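Local coordinates for alcohol dehydrogenase superfamily protein (Novosphingobium aromaticivorans, PDB 3GAZ) that probably acts as an NADP-dependent oxidoreductase of the medium-chain dehydrogenase/reductase superfamily, although its substrate is not known, at residues A90-T95 with L115-P120; L229-F233 with H251-L256. All coordinates share one frame. Residue numbers count along the deposited sequence, not the author numbering.

Overall arrangement
Both contacts lie within one enoyl reductase-type chain but on opposite sides of its centre, with centres about 36 Å apart and nearest atoms about 21 Å apart. Contact 1 is the more buried: it pairs strands 90-94 and 116-118 of the GroES-like domain and is held by backbone hydrogen bonds, with apolar side chains filling in around them. Contact 2 is only partly buried and belongs to the nucleotide-binding-type domain, where helix 227-235 meets the loop leading into helix 254-258 and the first turn of that helix. No direct hydrogen bond crosses it; ring faces, aliphatic groups and two bridging waters join the segments instead. Water also bridges both ends of contact 1, and the two contacts share no secondary-structure element.

Contact 1: residues A90-T95 with L115-P120; sequences AVFGLT and LLASKP
Strand 90-94 runs antiparallel to the short strand 116-118, their axes 143° apart and 4.8 Å from each other at closest approach. Phe-92 and Ala-117 form the hydrogen-bonded pair: Phe-92 N donates to Ala-117 O at 3.0 Å, and Ala-117 N returns a weak bond to Phe-92 O at 3.3 Å. Val-91 and Ser-118 are the adjoining non-hydrogen-bonded pair, with CA atoms 4.3 Å apart; beyond them Lys-119 N donates to Ala-90 O at 2.9 Å. Water 1 links that carbonyl to Ser-118 OG, and at the far end water 2 joins Leu-94 N to Leu-115 O, each leg 2.7 Å. Strand 90-94 pairs along its other edge with strand 70-78, so 116-118 extends the mixed sheet of the GroES-like domain. Phe-92 (chi1 p) shares a sheet face with Ala-117, its CE1 4.0 Å from Ala-117 CB, and Pro-120 CD sits over the ring in a CH-pi contact, 3.8 Å from the centroid. Val-91 CG2 meets Leu-116 CD2 at 3.9 Å. Helix 278-293 covers Leu-94, Leu-115 and Ala-117, while Lys-119 NZ bonds to Pro-120 O (3.1 Å) and to Leu-123 O.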
ATOM      1  N   ALA A  90     -23.073   0.282  14.850  1.00 14.98           N
ATOM      2  CA  ALA A  90     -21.874  -0.244  15.494  1.00 15.77           C
ATOM      3  C   ALA A  90     -21.308  -1.282  14.525  1.00 14.45           C
ATOM      4  O   ALA A  90     -22.046  -2.141  14.036  1.00 15.88           O
ATOM      5  CB  ALA A  90     -22.228  -0.900  16.826  1.00 13.20           C
ATOM      6  N   VAL A  91     -20.007  -1.209  14.248  1.00 14.56           N
ATOM      7  CA  VAL A  91     -19.379  -2.148  13.319  1.00 13.14           C
ATOM      8  C   VAL A  91     -18.007  -2.646  13.773  1.00 13.06           C
ATOM      9  O   VAL A  91     -17.442  -2.147  14.745  1.00 12.52           O
ATOM     10  CB  VAL A  91     -19.192  -1.506  11.917  1.00 12.85           C
ATOM     11  CG1 VAL A  91     -20.541  -1.089  11.335  1.00 13.78           C
ATOM     12  CG2 VAL A  91     -18.250  -0.310  12.017  1.00 14.32           C
ATOM     13  N   PHE A  92     -17.485  -3.644  13.062  1.00 12.35           N
ATOM     14  CA  PHE A  92     -16.158  -4.183  13.342  1.00 11.38           C
ATOM     15  C   PHE A  92     -15.602  -4.787  12.057  1.00 12.35           C
ATOM     16  O   PHE A  92     -16.365  -5.100  11.138  1.00 12.19           O
ATOM     17  CB  PHE A  92     -16.196  -5.218  14.489  1.00 11.93           C
ATOM     18  CG  PHE A  92     -16.697  -6.595  14.098  1.00 13.10           C
ATOM     19  CD1 PHE A  92     -17.898  -6.764  13.413  1.00 15.12           C
ATOM     20  CD2 PHE A  92     -15.984  -7.733  14.486  1.00 14.00           C
ATOM     21  CE1 PHE A  92     -18.388  -8.048  13.122  1.00 16.24           C
ATOM     22  CE2 PHE A  92     -16.460  -9.018  14.202  1.00 15.38           C
ATOM     23  CZ  PHE A  92     -17.670  -9.175  13.517  1.00 16.81           C
ATOM     24  N   GLY A  93     -14.280  -4.914  11.971  1.00 10.83           N
ATOM     25  CA  GLY A  93     -13.694  -5.493  10.777  1.00 12.25           C
ATOM     26  C   GLY A  93     -12.188  -5.389  10.657  1.00 12.24           C
ATOM     27  O   GLY A  93     -11.530  -4.735  11.461  1.00 11.68           O
ATOM     28  N   LEU A  94     -11.654  -6.072   9.647  1.00 12.51           N
ATOM     29  CA  LEU A  94     -10.227  -6.069   9.331  1.00 11.86           C
ATOM     30  C   LEU A  94     -10.168  -4.999   8.255  1.00 12.85           C
ATOM     31  O   LEU A  94     -10.625  -5.220   7.134  1.00 12.07           O
ATOM     32  CB  LEU A  94      -9.809  -7.428   8.768  1.00 11.82           C
ATOM     33  CG  LEU A  94      -8.418  -7.531   8.131  1.00 10.32           C
ATOM     34  CD1 LEU A  94      -7.378  -6.908   9.054  1.00 12.10           C
ATOM     35  CD2 LEU A  94      -8.101  -9.002   7.853  1.00 10.70           C
ATOM     36  N   THR A  95      -9.599  -3.846   8.594  1.00 11.24           N
ATOM     37  CA  THR A  95      -9.607  -2.724   7.668  1.00 11.91           C
ATOM     38  C   THR A  95      -8.313  -2.103   7.151  1.00 12.89           C
ATOM     39  O   THR A  95      -8.330  -1.445   6.114  1.00 12.32           O
ATOM     40  CB  THR A  95     -10.427  -1.602   8.279  1.00 11.38           C
ATOM     41  OG1 THR A  95      -9.715  -1.077   9.412  1.00 12.13           O
ATOM     42  CG2 THR A  95     -11.792  -2.146   8.766  1.00  8.99           C
ATOM     43  N   LEU A 115     -15.675  -4.060   3.745  1.00 16.87           N
ATOM     44  CA  LEU A 115     -14.813  -4.670   4.750  1.00 17.07           C
ATOM     45  C   LEU A 115     -15.473  -4.741   6.126  1.00 19.28           C
ATOM     46  O   LEU A 115     -14.987  -5.436   7.023  1.00 19.68           O
ATOM     47  CB  LEU A 115     -13.514  -3.872   4.874  1.00 16.77           C
ATOM     48  CG  LEU A 115     -12.572  -3.833   3.667  1.00 18.31           C
ATOM     49  CD1 LEU A 115     -11.407  -2.887   3.954  1.00 15.53           C
ATOM     50  CD2 LEU A 115     -12.067  -5.233   3.368  1.00 13.20           C
ATOM     51  N   LEU A 116     -16.581  -4.025   6.286  1.00 18.69           N
ATOM     52  CA  LEU A 116     -17.285  -3.972   7.560  1.00 16.83           C
ATOM     53  C   LEU A 116     -18.520  -4.847   7.696  1.00 16.51           C
ATOM     54  O   LEU A 116     -19.144  -5.238   6.711  1.00 13.46           O
ATOM     55  CB  LEU A 116     -17.685  -2.528   7.860  1.00 17.71           C
ATOM     56  CG  LEU A 116     -16.538  -1.544   8.095  1.00 17.85           C
ATOM     57  CD1 LEU A 116     -17.082  -0.131   8.116  1.00 15.48           C
ATOM     58  CD2 LEU A 116     -15.831  -1.885   9.401  1.00 15.91           C
ATOM     59  N   ALA A 117     -18.861  -5.133   8.948  1.00 16.16           N
ATOM     60  CA  ALA A 117     -20.033  -5.921   9.297  1.00 16.46           C
ATOM     61  C   ALA A 117     -20.517  -5.382  10.637  1.00 17.07           C
ATOM     62  O   ALA A 117     -19.710  -4.929  11.459  1.00 15.85           O
ATOM     63  CB  ALA A 117     -19.669  -7.395   9.425  1.00 18.08           C
ATOM     64  N   SER A 118     -21.827  -5.418  10.858  1.00 15.63           N
ATOM     65  CA  SER A 118     -22.378  -4.930  12.112  1.00 17.31           C
ATOM     66  C   SER A 118     -21.712  -5.667  13.261  1.00 17.71           C
ATOM     67  O   SER A 118     -21.442  -6.867  13.168  1.00 19.57           O
ATOM     68  CB  SER A 118     -23.893  -5.158  12.156  1.00 19.64           C
ATOM     69  OG  SER A 118     -24.550  -4.388  11.164  1.00 21.91           O
ATOM     70  N   LYS A 119     -21.435  -4.946  14.341  1.00 18.26           N
ATOM     71  CA  LYS A 119     -20.805  -5.553  15.504  1.00 18.36           C
ATOM     72  C   LYS A 119     -21.788  -6.486  16.200  1.00 18.78           C
ATOM     73  O   LYS A 119     -22.958  -6.150  16.361  1.00 19.30           O
ATOM     74  CB  LYS A 119     -20.357  -4.479  16.496  1.00 18.37           C
ATOM     75  CG  LYS A 119     -19.666  -5.053  17.736  1.00 19.38           C
ATOM     76  CD  LYS A 119     -19.312  -3.981  18.753  1.00 19.62           C
ATOM     77  CE  LYS A 119     -20.544  -3.469  19.475  1.00 22.55           C
ATOM     78  NZ  LYS A 119     -21.236  -4.558  20.222  1.00 19.67           N
ATOM     79  N   PRO A 120     -21.327  -7.682  16.603  1.00 18.68           N
ATOM     80  CA  PRO A 120     -22.203  -8.631  17.289  1.00 19.58           C
ATOM     81  C   PRO A 120     -22.741  -7.938  18.537  1.00 19.86           C
ATOM     82  O   PRO A 120     -21.970  -7.391  19.330  1.00 20.25           O
ATOM     83  CB  PRO A 120     -21.262  -9.784  17.622  1.00 17.53           C
ATOM     84  CG  PRO A 120     -20.328  -9.780  16.451  1.00 18.72           C
ATOM     85  CD  PRO A 120     -20.034  -8.304  16.268  1.00 16.96           C
TER
HETATM   86  O   HOH W   1     -24.583  -2.200  12.941  1.00 26.38           O
HETATM   87  O   HOH W   2     -12.788  -6.941   7.312  1.00 11.03           O

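Contact 2: residues L229-F233 with H251-L256; sequences LDASF and HKLAPL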
ATOM      1  N   LEU A 229       4.243 -27.438  11.375  1.00 15.44           N
ATOM      2  CA  LEU A 229       3.649 -27.788  10.087  1.00 16.52           C
ATOM      3  C   LEU A 229       4.074 -29.209   9.722  1.00 17.33           C
ATOM      4  O   LEU A 229       3.278 -29.998   9.201  1.00 18.09           O
ATOM      5  CB  LEU A 229       4.091 -26.804   9.001  1.00 16.24           C
ATOM      6  CG  LEU A 229       3.572 -27.119   7.596  1.00 15.58           C
ATOM      7  CD1 LEU A 229       2.058 -27.297   7.632  1.00 18.87           C
ATOM      8  CD2 LEU A 229       3.961 -25.995   6.646  1.00 16.32           C
ATOM      9  N   ASP A 230       5.332 -29.539  10.001  1.00 17.82           N
ATOM     10  CA  ASP A 230       5.829 -30.885   9.719  1.00 18.22           C
ATOM     11  C   ASP A 230       5.040 -31.884  10.568  1.00 17.45           C
ATOM     12  O   ASP A 230       4.673 -32.959  10.103  1.00 17.10           O
ATOM     13  CB  ASP A 230       7.321 -30.992  10.051  1.00 18.54           C
ATOM     14  CG  ASP A 230       8.172 -30.062   9.212  1.00 20.96           C
ATOM     15  OD1 ASP A 230       8.078 -30.128   7.970  1.00 22.55           O
ATOM     16  OD2 ASP A 230       8.939 -29.269   9.797  1.00 22.53           O
ATOM     17  N   ALA A 231       4.783 -31.523  11.821  1.00 17.81           N
ATOM     18  CA  ALA A 231       4.030 -32.392  12.717  1.00 16.78           C
ATOM     19  C   ALA A 231       2.614 -32.577  12.175  1.00 16.04           C
ATOM     20  O   ALA A 231       2.012 -33.639  12.325  1.00 14.34           O
ATOM     21  CB  ALA A 231       3.991 -31.788  14.125  1.00 18.31           C
ATOM     22  N   SER A 232       2.091 -31.534  11.537  1.00 14.74           N
ATOM     23  CA  SER A 232       0.751 -31.580  10.965  1.00 14.17           C
ATOM     24  C   SER A 232       0.706 -32.588   9.818  1.00 14.91           C
ATOM     25  O   SER A 232      -0.280 -33.305   9.649  1.00 14.26           O
ATOM     26  CB  SER A 232       0.346 -30.193  10.456  1.00 12.73           C
ATOM     27  OG  SER A 232       0.328 -29.251  11.521  1.00 14.91           O
ATOM     28  N   PHE A 233       1.771 -32.629   9.024  1.00 15.76           N
ATOM     29  CA  PHE A 233       1.838 -33.571   7.912  1.00 15.94           C
ATOM     30  C   PHE A 233       1.840 -34.981   8.495  1.00 17.10           C
ATOM     31  O   PHE A 233       1.354 -35.924   7.877  1.00 15.36           O
ATOM     32  CB  PHE A 233       3.119 -33.369   7.095  1.00 15.42           C
ATOM     33  CG  PHE A 233       3.153 -32.094   6.281  1.00 14.79           C
ATOM     34  CD1 PHE A 233       2.005 -31.338   6.069  1.00 14.92           C
ATOM     35  CD2 PHE A 233       4.335 -31.693   5.666  1.00 15.45           C
ATOM     36  CE1 PHE A 233       2.035 -30.196   5.257  1.00 15.21           C
ATOM     37  CE2 PHE A 233       4.376 -30.554   4.853  1.00 16.94           C
ATOM     38  CZ  PHE A 233       3.221 -29.811   4.645  1.00 13.94           C
ATOM     39  N   HIS A 251       9.861 -27.165   3.646  1.00 21.76           N
ATOM     40  CA  HIS A 251       9.470 -28.398   4.308  1.00 22.69           C
ATOM     41  C   HIS A 251       9.617 -29.643   3.447  1.00 22.11           C
ATOM     42  O   HIS A 251       9.572 -29.577   2.220  1.00 22.28           O
ATOM     43  CB  HIS A 251       8.019 -28.301   4.793  1.00 22.37           C
ATOM     44  CG  HIS A 251       7.801 -27.261   5.846  1.00 22.44           C
ATOM     45  ND1 HIS A 251       7.617 -25.927   5.550  1.00 24.44           N
ATOM     46  CD2 HIS A 251       7.761 -27.356   7.196  1.00 22.67           C
ATOM     47  CE1 HIS A 251       7.472 -25.247   6.671  1.00 21.90           C
ATOM     48  NE2 HIS A 251       7.555 -26.090   7.685  1.00 23.73           N
ATOM     49  N   LYS A 252       9.809 -30.779   4.109  1.00 21.94           N
ATOM     50  CA  LYS A 252       9.929 -32.057   3.421  1.00 22.31           C
ATOM     51  C   LYS A 252       8.503 -32.459   3.063  1.00 19.65           C
ATOM     52  O   LYS A 252       7.654 -32.593   3.943  1.00 17.74           O
ATOM     53  CB  LYS A 252      10.552 -33.098   4.351  1.00 24.09           C
ATOM     54  CG  LYS A 252      10.496 -34.519   3.827  1.00 30.81           C
ATOM     55  CD  LYS A 252      11.210 -34.662   2.490  1.00 32.55           C
ATOM     56  CE  LYS A 252      11.720 -36.080   2.328  1.00 36.88           C
ATOM     57  NZ  LYS A 252      12.615 -36.457   3.459  1.00 37.28           N
ATOM     58  N   LEU A 253       8.242 -32.652   1.775  1.00 18.38           N
ATOM     59  CA  LEU A 253       6.898 -32.999   1.326  1.00 19.39           C
ATOM     60  C   LEU A 253       6.579 -34.490   1.241  1.00 19.01           C
ATOM     61  O   LEU A 253       5.432 -34.863   1.009  1.00 19.87           O
ATOM     62  CB  LEU A 253       6.629 -32.338  -0.031  1.00 16.80           C
ATOM     63  CG  LEU A 253       6.810 -30.815  -0.059  1.00 16.99           C
ATOM     64  CD1 LEU A 253       6.325 -30.256  -1.399  1.00 14.69           C
ATOM     65  CD2 LEU A 253       6.026 -30.191   1.086  1.00 15.16           C
ATOM     66  N   ALA A 254       7.580 -35.339   1.445  1.00 20.48           N
ATOM     67  CA  ALA A 254       7.388 -36.788   1.363  1.00 21.01           C
ATOM     68  C   ALA A 254       6.118 -37.329   2.036  1.00 22.03           C
ATOM     69  O   ALA A 254       5.406 -38.154   1.458  1.00 21.95           O
ATOM     70  CB  ALA A 254       8.621 -37.508   1.924  1.00 21.97           C
ATOM     71  N   PRO A 255       5.820 -36.887   3.268  1.00 22.41           N
ATOM     72  CA  PRO A 255       4.617 -37.373   3.955  1.00 23.47           C
ATOM     73  C   PRO A 255       3.321 -37.198   3.162  1.00 25.07           C
ATOM     74  O   PRO A 255       2.415 -38.029   3.251  1.00 24.00           O
ATOM     75  CB  PRO A 255       4.616 -36.567   5.249  1.00 24.71           C
ATOM     76  CG  PRO A 255       6.089 -36.417   5.534  1.00 23.71           C
ATOM     77  CD  PRO A 255       6.631 -36.045   4.166  1.00 23.50           C
ATOM     78  N   LEU A 256       3.232 -36.119   2.389  1.00 23.96           N
ATOM     79  CA  LEU A 256       2.035 -35.856   1.601  1.00 22.90           C
ATOM     80  C   LEU A 256       1.863 -36.842   0.455  1.00 23.24           C
ATOM     81  O   LEU A 256       0.739 -37.124   0.040  1.00 24.14           O
ATOM     82  CB  LEU A 256       2.054 -34.423   1.062  1.00 21.93           C
ATOM     83  CG  LEU A 256       1.921 -33.339   2.133  1.00 19.98           C
ATOM     84  CD1 LEU A 256       1.904 -31.971   1.466  1.00 19.25           C
ATOM     85  CD2 LEU A 256       0.644 -33.553   2.931  1.00 19.08           C
TER
HETATM   86  O   HOH W   3      10.732 -30.593   6.912  1.00 19.38           O
HETATM   87  O   HOH W   4       7.542 -32.459   6.617  1.00 20.67           O
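Leu-229 opens the contact from helix 227-235 by laying CD2 over the imidazole face of His-251, a CH-pi contact 3.7 Å from the ring centroid. The same ring is held by a hydrogen bond from His-251 NE2 to Gly-226 O, just ahead of the helix. The carboxylate of Asp-230 reaches the other segment through water: OD1 accepts from water 3, which in turn accepts from Lys-252 N at 3.0 Å, and from water 4, which donates to Lys-252 O at 2.7 Å. This is the Rossmann-type half of the protein, in which helix 227-235 connects parallel strands 217-222 and 240-244 and packs on their sheet, Leu-229 touching Asp-222 of the first and Val-242 and Ser-244 of the second. Phe-233, one turn after Leu-229, buries the most surface here. Leu-256 CG lies over the face of the Phe-233 ring, 4.3 Å from its centroid, Phe-233 CE2 is 4.1 Å from Leu-253 CD2, and Phe-233 CB is 4.0 Å from Pro-255 CB.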